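PDB 5AEB: LRA-12 from Uncultured bacterium, which is a class B3 di-zinc metallo-beta-lactamase that hydrolyses beta-lactam antibiotics, carbapenems among them. Local coordinates for residues Met186-Ile191 with Asp259-Glu264; Ala15-Pro20 with Thr35-Cys40. One frame throughout, in Å; residues are numbered along the deposited sequence.

Interaction 1. Residues Met186-Ile191 with Asp259-Glu264; sequences MPTIVI and DKLQKE
Two hydrogen bonds grip the oxygen of a bridging water, the polar tie of this contact, and the water donates both. It lies 2.8 Å from Pro-187 O and 2.7 Å from Leu-261 O, so it uses both protons to join loop 186-191 to helix 251-267, with no direct hydrogen bond between the segments. Pro-187 is the centre of an inverse gamma turn, closed by Thr-188 N on Met-186 O at 2.8 Å.

The apolar half rests on Leu-261. Its CG stands anti to the carbonyl carbon (chi1 -60°), and the two methyls divide the loop between them. CD1 meets the proline ring at CD and CG, the two side chains crossing at about a right angle; it lies 3.5 Å from Pro-187 CD, tighter than usual van der Waals contact, while also meeting Met-186 CB. The other methyl, CD2, lies 3.5 Å from Thr-188 CG2, these two side chains running side by side. Thr-188 holds OG1 between its backbone N and carbonyl carbon (chi1 58°), which leaves CG2 to touch the leucine. Nearer the end of the helix, Ile-189 CD1 reaches the backbone of Glu-264 and comes 3.8 Å from its CG.

Leu-212 and Met-215 of helix 204-216 also pack on Pro-187. Thr-188 O accepts from Tyr-208 OH and, weakly, from the zinc ligand His-161 at ND1. Apolar packing with one bridging water thus joins the C-terminal helix to a loop whose Thr-188 carbonyl is a second-shell partner of the zinc site, and may help orient that imidazole.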
loop_
_atom_site.group_PDB
_atom_site.type_symbol
_atom_site.label_atom_id
_atom_site.label_comp_id
_atom_site.label_asym_id
_atom_site.label_seq_id
_atom_site.Cartn_x
_atom_site.Cartn_y
_atom_site.Cartn_z
ATOM N N MET A 186 0.738 7.115 -3.106
ATOM C CA MET A 186 1.149 8.402 -3.742
ATOM C C MET A 186 1.216 8.228 -5.283
ATOM O O MET A 186 1.728 7.214 -5.763
ATOM C CB MET A 186 2.493 8.903 -3.174
ATOM C CG MET A 186 2.515 9.013 -1.636
ATOM S SD MET A 186 1.062 9.867 -1.001
ATOM C CE MET A 186 1.499 11.580 -1.311
ATOM N N PRO A 187 0.697 9.207 -6.053
ATOM C CA PRO A 187 0.675 9.097 -7.523
ATOM C C PRO A 187 2.027 9.411 -8.153
ATOM O O PRO A 187 2.185 10.411 -8.835
ATOM C CB PRO A 187 -0.371 10.139 -7.930
ATOM C CG PRO A 187 -0.247 11.186 -6.858
ATOM C CD PRO A 187 0.017 10.437 -5.587
ATOM N N THR A 188 3.003 8.561 -7.903
ATOM C CA THR A 188 4.273 8.697 -8.535
ATOM C C THR A 188 4.125 8.144 -9.956
ATOM O O THR A 188 3.216 7.349 -10.229
ATOM C CB THR A 188 5.348 7.947 -7.734
ATOM O OG1 THR A 188 4.979 6.563 -7.618
ATOM C CG2 THR A 188 5.502 8.575 -6.300
ATOM N N ILE A 189 4.992 8.604 -10.845
ATOM C CA ILE A 189 5.007 8.166 -12.230
ATOM C C ILE A 189 6.166 7.208 -12.453
ATOM O O ILE A 189 7.333 7.484 -12.095
ATOM C CB ILE A 189 5.094 9.358 -13.202
ATOM C CG1 ILE A 189 3.855 10.250 -13.032
ATOM C CG2 ILE A 189 5.296 8.887 -14.648
ATOM C CD1 ILE A 189 3.996 11.588 -13.711
ATOM N N VAL A 190 5.835 6.095 -13.075
ATOM C CA VAL A 190 6.746 4.981 -13.185
ATOM C C VAL A 190 7.447 4.995 -14.556
ATOM O O VAL A 190 8.549 4.481 -14.693
ATOM C CB VAL A 190 5.957 3.663 -12.921
ATOM C CG1 VAL A 190 6.590 2.454 -13.590
ATOM C CG2 VAL A 190 5.806 3.432 -11.433
ATOM N N ILE A 191 6.793 5.577 -15.553
ATOM C CA ILE A 191 7.310 5.593 -16.924
ATOM C C ILE A 191 8.323 6.714 -17.159
ATOM O O ILE A 191 8.301 7.752 -16.495
ATOM C CB ILE A 191 6.182 5.693 -17.980
ATOM C CG1 ILE A 191 5.005 6.524 -17.451
ATOM C CG2 ILE A 191 5.702 4.299 -18.333
ATOM C CD1 ILE A 191 4.556 7.678 -18.318
ATOM N N ASP A 259 2.288 18.299 -4.353
ATOM C CA ASP A 259 2.804 19.396 -5.153
ATOM C C ASP A 259 3.883 18.870 -6.103
ATOM O O ASP A 259 3.765 19.029 -7.311
ATOM C CB ASP A 259 3.400 20.455 -4.224
ATOM C CG ASP A 259 3.444 21.818 -4.845
ATOM O OD1 ASP A 259 3.107 21.976 -6.039
ATOM O OD2 ASP A 259 3.814 22.762 -4.124
ATOM N N LYS A 260 4.917 18.236 -5.539
ATOM C CA LYS A 260 5.989 17.596 -6.310
ATOM C C LYS A 260 5.447 16.610 -7.350
ATOM O O LYS A 260 5.854 16.625 -8.505
ATOM C CB LYS A 260 6.941 16.882 -5.384
ATOM C CG LYS A 260 7.968 17.822 -4.770
ATOM C CD LYS A 260 8.319 17.459 -3.330
ATOM C CE LYS A 260 9.100 16.143 -3.241
ATOM N NZ LYS A 260 8.855 15.400 -1.969
ATOM N N LEU A 261 4.484 15.789 -6.955
ATOM C CA LEU A 261 3.964 14.812 -7.875
ATOM C C LEU A 261 3.103 15.473 -8.972
ATOM O O LEU A 261 3.024 14.970 -10.091
ATOM C CB LEU A 261 3.223 13.706 -7.125
ATOM C CG LEU A 261 4.039 12.901 -6.099
ATOM C CD1 LEU A 261 3.086 12.025 -5.329
ATOM C CD2 LEU A 261 5.165 12.070 -6.717
ATOM N N GLN A 262 2.476 16.592 -8.635
ATOM C CA GLN A 262 1.731 17.414 -9.591
ATOM C C GLN A 262 2.661 17.972 -10.692
ATOM O O GLN A 262 2.357 17.831 -11.878
ATOM C CB GLN A 262 0.999 18.534 -8.858
ATOM C CG GLN A 262 0.448 19.650 -9.735
ATOM C CD GLN A 262 -0.740 19.193 -10.559
ATOM O OE1 GLN A 262 -1.599 18.448 -10.079
ATOM N NE2 GLN A 262 -0.782 19.617 -11.815
ATOM N N LYS A 263 3.789 18.575 -10.288
ATOM C CA LYS A 263 4.818 19.067 -11.224
ATOM C C LYS A 263 5.347 17.940 -12.124
ATOM O O LYS A 263 5.633 18.153 -13.311
ATOM C CB LYS A 263 5.985 19.705 -10.474
ATOM C CG LYS A 263 5.603 20.871 -9.560
ATOM C CD LYS A 263 4.651 21.843 -10.256
ATOM C CE LYS A 263 3.729 22.556 -9.284
ATOM N NZ LYS A 263 4.493 23.410 -8.332
ATOM N N GLU A 264 5.495 16.752 -11.530
ATOM C CA GLU A 264 5.933 15.574 -12.230
ATOM C C GLU A 264 4.913 15.190 -13.311
ATOM O O GLU A 264 5.283 14.925 -14.458
ATOM C CB GLU A 264 6.145 14.439 -11.239
ATOM C CG GLU A 264 6.817 13.221 -11.823
ATOM C CD GLU A 264 8.209 13.524 -12.298
ATOM O OE1 GLU A 264 8.358 14.229 -13.312
ATOM O OE2 GLU A 264 9.165 13.064 -11.654
HETATM O O HOH W 1 3.646 12.308 -10.200
#

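Interaction 2. Residues Ala15-Pro20 with Thr35-Cys40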
loop_
_atom_site.group_PDB
_atom_site.type_symbol
_atom_site.label_atom_id
_atom_site.label_comp_id
_atom_site.label_asym_id
_atom_site.label_seq_id
_atom_site.Cartn_x
_atom_site.Cartn_y
_atom_site.Cartn_z
ATOM N N ALA A 15 18.923 -1.783 -1.199
ATOM C CA ALA A 15 19.016 -2.701 -0.057
ATOM C C ALA A 15 17.935 -2.510 1.014
ATOM O O ALA A 15 17.561 -3.465 1.681
ATOM C CB ALA A 15 20.393 -2.627 0.584
ATOM N N ASP A 16 17.459 -1.279 1.190
ATOM C CA ASP A 16 16.400 -0.969 2.165
ATOM C C ASP A 16 15.061 -1.684 1.893
ATOM O O ASP A 16 14.232 -1.802 2.803
ATOM C CB ASP A 16 16.179 0.556 2.260
ATOM C CG ASP A 16 17.308 1.270 3.016
ATOM O OD1 ASP A 16 18.147 0.587 3.645
ATOM O OD2 ASP A 16 17.365 2.522 2.993
ATOM N N TRP A 17 14.845 -2.151 0.656
ATOM C CA TRP A 17 13.632 -2.901 0.341
ATOM C C TRP A 17 13.565 -4.202 1.093
ATOM O O TRP A 17 12.512 -4.606 1.521
ATOM C CB TRP A 17 13.503 -3.111 -1.160
ATOM C CG TRP A 17 13.055 -1.875 -1.916
ATOM C CD1 TRP A 17 13.054 -0.544 -1.477
ATOM C CD2 TRP A 17 12.546 -1.811 -3.297
ATOM N NE1 TRP A 17 12.563 0.289 -2.454
ATOM C CE2 TRP A 17 12.268 -0.392 -3.569
ATOM C CE3 TRP A 17 12.332 -2.745 -4.300
ATOM C CZ2 TRP A 17 11.763 0.042 -4.795
ATOM C CZ3 TRP A 17 11.808 -2.299 -5.521
ATOM C CH2 TRP A 17 11.542 -0.938 -5.766
ATOM N N SER A 18 14.691 -4.864 1.292
ATOM C CA SER A 18 14.707 -6.118 2.037
ATOM C C SER A 18 15.235 -5.983 3.462
ATOM O O SER A 18 15.114 -6.912 4.247
ATOM C CB SER A 18 15.527 -7.165 1.281
ATOM O OG SER A 18 16.829 -6.650 1.087
ATOM N N LYS A 19 15.800 -4.826 3.802
ATOM C CA LYS A 19 16.318 -4.580 5.146
ATOM C C LYS A 19 15.234 -4.698 6.251
ATOM O O LYS A 19 14.243 -3.992 6.209
ATOM C CB LYS A 19 16.983 -3.204 5.160
ATOM C CG LYS A 19 17.679 -2.829 6.459
ATOM C CD LYS A 19 18.630 -1.678 6.217
ATOM C CE LYS A 19 19.447 -1.374 7.472
ATOM N NZ LYS A 19 18.685 -0.509 8.413
ATOM N N PRO A 20 15.408 -5.605 7.230
ATOM C CA PRO A 20 14.386 -5.706 8.301
ATOM C C PRO A 20 14.272 -4.451 9.159
ATOM O O PRO A 20 15.253 -3.732 9.356
ATOM C CB PRO A 20 14.881 -6.876 9.175
ATOM C CG PRO A 20 16.313 -7.112 8.767
ATOM C CD PRO A 20 16.404 -6.697 7.321
ATOM N N THR A 35 9.249 -3.644 5.772
ATOM C CA THR A 35 10.690 -3.559 5.786
ATOM C C THR A 35 11.098 -2.122 6.039
ATOM O O THR A 35 10.271 -1.273 6.351
ATOM C CB THR A 35 11.336 -4.092 4.483
ATOM O OG1 THR A 35 11.067 -3.211 3.378
ATOM C CG2 THR A 35 10.872 -5.500 4.196
ATOM N N TYR A 36 12.384 -1.855 5.925
ATOM C CA TYR A 36 12.880 -0.535 6.194
ATOM C C TYR A 36 12.235 0.485 5.228
ATOM O O TYR A 36 11.931 1.595 5.663
ATOM C CB TYR A 36 14.412 -0.494 6.163
ATOM C CG TYR A 36 14.964 0.836 6.620
ATOM C CD1 TYR A 36 15.124 1.876 5.709
ATOM C CD2 TYR A 36 15.323 1.060 7.964
ATOM C CE1 TYR A 36 15.610 3.107 6.096
ATOM C CE2 TYR A 36 15.826 2.299 8.367
ATOM C CZ TYR A 36 15.959 3.320 7.424
ATOM O OH TYR A 36 16.431 4.569 7.753
ATOM N N ASP A 37 12.007 0.100 3.967
ATOM C CA ASP A 37 11.288 0.943 2.973
ATOM C C ASP A 37 9.960 0.400 2.386
ATOM O O ASP A 37 9.131 1.183 1.949
ATOM C CB ASP A 37 12.198 1.388 1.817
ATOM C CG ASP A 37 11.620 2.591 1.040
ATOM O OD1 ASP A 37 11.329 3.657 1.637
ATOM O OD2 ASP A 37 11.452 2.480 -0.181
ATOM N N LEU A 38 9.747 -0.917 2.355
ATOM C CA LEU A 38 8.464 -1.438 1.837
ATOM C C LEU A 38 7.433 -1.524 2.950
ATOM O O LEU A 38 7.536 -2.333 3.859
ATOM C CB LEU A 38 8.635 -2.755 1.071
ATOM C CG LEU A 38 9.754 -2.681 0.023
ATOM C CD1 LEU A 38 9.880 -3.983 -0.759
ATOM C CD2 LEU A 38 9.483 -1.518 -0.932
ATOM N N ALA A 39 6.440 -0.650 2.876
ATOM C CA ALA A 39 5.515 -0.438 3.991
ATOM C C ALA A 39 4.406 -1.454 3.937
ATOM O O ALA A 39 3.720 -1.610 2.912
ATOM C CB ALA A 39 4.955 0.968 3.952
ATOM N N CYS A 40 4.262 -2.179 5.039
ATOM C CA CYS A 40 3.186 -3.144 5.223
ATOM C C CYS A 40 2.534 -2.815 6.547
ATOM O O CYS A 40 3.216 -2.406 7.513
ATOM C CB CYS A 40 3.744 -4.558 5.274
ATOM S SG CYS A 40 4.759 -4.910 3.831
#
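With CG of Trp-17 anti to its carbonyl carbon (chi1 -76°) and CG of Leu-38 likewise (chi1 -49°), the indole meets the leucine through one face. Leu-38 CD2 sits 3.6 Å from the centroid of the five-membered ring, almost on the ring normal, in a CH-pi contact. Asp-37 has CG anti to its backbone N, so OD2 receives a weak, bent bond from Trp-17 NE1 at 3.3 Å; its stronger partner is ND1 of the zinc ligand His-227. Shared with that imidazole, the carboxylate would probably make it more electron-rich toward the metal.

Thr-35 OG1 works both ways: it donates to Trp-17 O at 2.7 Å, above the carbonyl plane, and accepts from Leu-38 N at 2.8 Å in an ST motif. Backbone bonds flank it, Asp-37 N to Asp-16 O and the shorter Tyr-36 N to Lys-19 O at 2.8 Å, nearly along the C=O axis. The Asp-16 carboxylate and Lys-19 NZ approach the same side of Tyr-36 obliquely, at CD1 and CD2, and the ring stacks on His-234.

The N-terminal segment thus packs on the loop joining strands 30-32 and 41-45, with helix 60-69 touching Thr-35 and helix 87-90 touching Trp-17 and Leu-38.

Both contacts border the zinc site, and their centres lie 22 Å apart. They do not touch, their nearest atoms being about 9 Å apart. Interaction 1 lies beside the ligands of the first zinc, which Gln-84, His-86 and His-161 bind: the Thr-188 side chain is about 3 Å from that of His-161 and about 6 Å from a zinc ion. Interaction 2 serves the second, held by Asp-88, His-89 and His-227, with the Leu-38 side chain about 5 Å from a zinc ion. Along the chain they follow in series. Thr-188 of loop 186-191 contacts His-161, whereas Asp-37 of segment 35-40 contacts His-227, a histidine of the other metal.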